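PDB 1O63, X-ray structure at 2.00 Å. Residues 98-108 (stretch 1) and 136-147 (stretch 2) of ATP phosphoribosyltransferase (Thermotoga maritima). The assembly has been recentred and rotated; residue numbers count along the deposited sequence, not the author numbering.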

# COMPACT_ATOMS: atom_id res chain seq x y z
N GLY A 98 -15.16 22.96 8.58
CA GLY A 98 -14.00 23.61 9.20
C GLY A 98 -13.15 22.58 9.94
O GLY A 98 -13.24 21.37 9.66
N ILE A 99 -12.49 23.05 10.99
CA ILE A 99 -11.63 22.25 11.85
C ILE A 99 -12.18 22.24 13.28
O ILE A 99 -12.42 23.31 13.85
CB ILE A 99 -10.22 22.92 11.94
CG1 ILE A 99 -9.77 23.54 10.64
CG2 ILE A 99 -9.20 21.95 12.51
CD1 ILE A 99 -9.35 22.61 9.55
N PRO A 100 -12.39 21.08 13.86
CA PRO A 100 -12.83 21.00 15.26
C PRO A 100 -11.83 21.70 16.17
O PRO A 100 -10.63 21.73 15.87
CB PRO A 100 -12.86 19.51 15.55
CG PRO A 100 -12.91 18.83 14.22
CD PRO A 100 -12.14 19.74 13.28
N GLU A 101 -12.29 22.24 17.28
CA GLU A 101 -11.46 22.97 18.21
C GLU A 101 -10.61 22.06 19.09
O GLU A 101 -9.49 22.43 19.48
CB GLU A 101 -12.35 23.86 19.10
CG GLU A 101 -12.82 25.12 18.38
CD GLU A 101 -13.43 26.14 19.32
OE1 GLU A 101 -14.13 25.75 20.27
OE2 GLU A 101 -13.21 27.36 19.11
N GLY A 102 -11.08 20.87 19.38
CA GLY A 102 -10.34 19.94 20.22
C GLY A 102 -9.39 19.06 19.41
O GLY A 102 -8.77 19.50 18.45
N GLU A 103 -9.34 17.79 19.79
CA GLU A 103 -8.46 16.82 19.13
C GLU A 103 -8.98 16.54 17.72
O GLU A 103 -10.17 16.47 17.47
CB GLU A 103 -8.40 15.56 20.00
CG GLU A 103 -7.66 14.38 19.40
CD GLU A 103 -7.77 13.14 20.28
OE1 GLU A 103 -6.71 12.70 20.79
OE2 GLU A 103 -8.89 12.63 20.46
N LYS A 104 -8.08 16.61 16.73
CA LYS A 104 -8.53 16.43 15.34
C LYS A 104 -8.27 15.03 14.83
O LYS A 104 -7.14 14.53 14.87
CB LYS A 104 -7.89 17.50 14.48
CG LYS A 104 -8.27 18.92 14.92
CD LYS A 104 -7.01 19.80 15.01
CE LYS A 104 -7.39 21.25 15.27
NZ LYS A 104 -7.82 21.42 16.69
N ARG A 105 -9.32 14.33 14.39
CA ARG A 105 -9.15 12.99 13.84
C ARG A 105 -8.84 13.13 12.33
O ARG A 105 -9.60 13.79 11.63
CB ARG A 105 -10.44 12.17 14.02
CG ARG A 105 -10.84 11.94 15.48
CD ARG A 105 -12.11 11.07 15.56
NE ARG A 105 -13.13 11.56 14.65
CZ ARG A 105 -14.11 10.84 14.10
NH1 ARG A 105 -14.97 11.41 13.28
NH2 ARG A 105 -14.26 9.55 14.39
N ILE A 106 -7.64 12.71 11.92
CA ILE A 106 -7.23 12.86 10.53
C ILE A 106 -6.86 11.48 9.96
O ILE A 106 -5.93 10.88 10.49
CB ILE A 106 -5.99 13.77 10.39
CG1 ILE A 106 -6.16 15.05 11.22
CG2 ILE A 106 -5.71 14.08 8.94
CD1 ILE A 106 -4.97 16.00 11.17
N ALA A 107 -7.55 11.09 8.90
CA ALA A 107 -7.24 9.86 8.17
C ALA A 107 -6.23 10.19 7.08
O ALA A 107 -6.31 11.27 6.49
CB ALA A 107 -8.50 9.33 7.47
N THR A 108 -5.29 9.26 6.82
CA THR A 108 -4.29 9.57 5.78
C THR A 108 -3.48 8.32 5.46
O THR A 108 -3.40 7.42 6.30
CB THR A 108 -3.33 10.66 6.33
OG1 THR A 108 -2.33 10.99 5.37
CG2 THR A 108 -2.63 10.16 7.59
N LEU A 136 -13.29 8.51 1.80
CA LEU A 136 -14.44 7.90 2.47
C LEU A 136 -14.42 8.18 3.97
O LEU A 136 -15.49 8.20 4.60
CB LEU A 136 -14.40 6.39 2.24
CG LEU A 136 -15.41 5.51 2.96
CD1 LEU A 136 -16.83 5.94 2.61
CD2 LEU A 136 -15.19 4.04 2.63
N ALA A 137 -13.28 8.45 4.59
CA ALA A 137 -13.22 8.62 6.05
C ALA A 137 -14.16 9.61 6.67
O ALA A 137 -14.88 9.28 7.63
CB ALA A 137 -11.77 8.86 6.49
N PRO A 138 -14.23 10.85 6.24
CA PRO A 138 -15.13 11.86 6.83
C PRO A 138 -16.59 11.47 6.73
O PRO A 138 -17.30 11.37 7.74
CB PRO A 138 -14.79 13.13 6.08
CG PRO A 138 -13.38 12.92 5.60
CD PRO A 138 -13.39 11.45 5.17
N ILE A 139 -17.07 11.09 5.55
CA ILE A 139 -18.47 10.66 5.40
C ILE A 139 -18.81 9.41 6.15
O ILE A 139 -19.96 9.25 6.66
CB ILE A 139 -18.81 10.58 3.89
CG1 ILE A 139 -18.87 12.02 3.32
CG2 ILE A 139 -20.14 9.89 3.68
CD1 ILE A 139 -18.83 12.08 1.81
N ALA A 140 -17.87 8.48 6.41
CA ALA A 140 -18.16 7.34 7.25
C ALA A 140 -18.11 7.67 8.74
O ALA A 140 -18.42 6.80 9.58
CB ALA A 140 -17.18 6.18 7.00
N GLY A 141 -17.59 8.84 9.10
CA GLY A 141 -17.47 9.19 10.53
C GLY A 141 -16.16 8.68 11.12
O GLY A 141 -15.99 8.65 12.33
N LEU A 142 -15.24 8.27 10.26
CA LEU A 142 -13.95 7.72 10.74
C LEU A 142 -13.01 8.87 11.09
O LEU A 142 -12.22 8.78 12.01
CB LEU A 142 -13.36 6.88 9.63
CG LEU A 142 -12.22 5.93 9.85
CD1 LEU A 142 -10.99 6.30 9.05
CD2 LEU A 142 -11.91 5.68 11.31
N SER A 143 -13.13 9.99 10.35
CA SER A 143 -12.27 11.12 10.67
C SER A 143 -13.00 12.44 10.46
O SER A 143 -14.05 12.46 9.80
CB SER A 143 -10.98 11.09 9.82
OG SER A 143 -11.21 11.50 8.48
N ASP A 144 -12.40 13.48 11.00
CA ASP A 144 -12.92 14.83 10.81
C ASP A 144 -12.37 15.37 9.50
O ASP A 144 -13.00 16.09 8.74
CB ASP A 144 -12.51 15.69 12.00
CG ASP A 144 -13.15 15.23 13.31
OD1 ASP A 144 -14.37 15.37 13.42
OD2 ASP A 144 -12.44 14.77 14.23
N LEU A 145 -11.08 15.07 9.26
CA LEU A 145 -10.31 15.63 8.20
C LEU A 145 -9.43 14.53 7.54
O LEU A 145 -9.25 13.47 8.09
CB LEU A 145 -9.30 16.70 8.70
CG LEU A 145 -9.84 17.88 9.50
CD1 LEU A 145 -8.74 18.60 10.27
CD2 LEU A 145 -10.59 18.87 8.63
N ILE A 146 -8.94 14.85 6.35
CA ILE A 146 -7.97 13.96 5.72
C ILE A 146 -6.75 14.76 5.27
O ILE A 146 -6.85 15.98 5.14
CB ILE A 146 -8.51 13.20 4.50
CG1 ILE A 146 -8.85 14.19 3.40
CG2 ILE A 146 -9.69 12.29 4.91
CD1 ILE A 146 -9.33 13.60 2.10
N VAL A 147 -5.64 14.05 5.11
CA VAL A 147 -4.45 14.66 4.47
C VAL A 147 -4.17 13.72 3.29
O VAL A 147 -3.95 12.53 3.52
CB VAL A 147 -3.24 14.78 5.39
CG1 VAL A 147 -1.97 15.01 4.59
CG2 VAL A 147 -3.42 15.86 6.44
O HOH W 1 -14.34 18.53 9.89

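Residues 104-108 and 145-147 form neighbouring parallel strands, their axes crossing at -41° and approaching to 4.5 Å. As in any parallel pair, the hydrogen bonds slant between alternate residues. Leu145 N donates to Arg105 O (3.1 Å), Ala107 N to Leu145 O (3.0 Å), and Val147 N to Ala107 O (3.2 Å), so Ile106 lies opposite Leu145 and Ala107 opposite Ile146, with CA atoms 4.8 Å apart in each pair. Two CA-H...O contacts supplement this ladder: Ile106 CA to Leu145 O at 3.2 Å and Ile146 CA to Ala107 O at 3.3 Å. Before the second strand, a weakly bonded helix ends in a Schellman motif at Gly141, whose positive phi would jam a CB against the preceding carbonyl oxygen; glycine avoids that strain.

Arg105 and Asp144 anchor the start of the pairing. Arg105 O accepts a second bond, from Asp144 N (2.9 Å), while Asp144 OD2 receives Arg105 N (3.2 Å). Asp144 OD2 also forms a salt bridge with Arg105 NE, with a weak hydrogen bond at 3.3 Å, so one acidic side chain serves both the backbone and the charge of the arginine. The long arginine side chain then reaches Gly141: Arg105 NH2 bonds to Gly141 O at 2.8 Å, and Arg105 NH1 adds a weak bond to the same Gly141 O at 3.1 Å. A guanidinium suits this place because its several N-H groups can engage an aspartate and a main-chain carbonyl together.

Beyond this polar site, the sheet faces are largely apolar. Ile106, Leu145 and Val147 share one face, where Ile106 CG2 meets Val147 CG2 at 3.8 Å; their branched side chains fill space without leaving polar groups unpaired. On the other face Ala107 is small enough for the helical segment to come close: Ala107 CB lies 3.4 Å from Ala137 CB and 4.1 Å from Ile146 CG2. Ser143 OG turns back to donate to Leu145 O (2.8 Å), the carbonyl already used by Ala107 N, so its hydroxyl is satisfied in buried surroundings. Thr108 OG1 similarly donates to Val147 O at 2.9 Å.

The loop before the first strand extends the contact. Ile99 CD1 reaches Leu145 CD2 at 4.0 Å, and Pro100 CG packs 3.7 Å from Asp144 CG. Lys104 NZ binds Pro100 O (2.9 Å) and Gly102 O (2.8 Å), tying this loop to the strand, while water 1 donates to Gly98 O (3.1 Å) and Asp144 O (3.0 Å), bridging the two stretches.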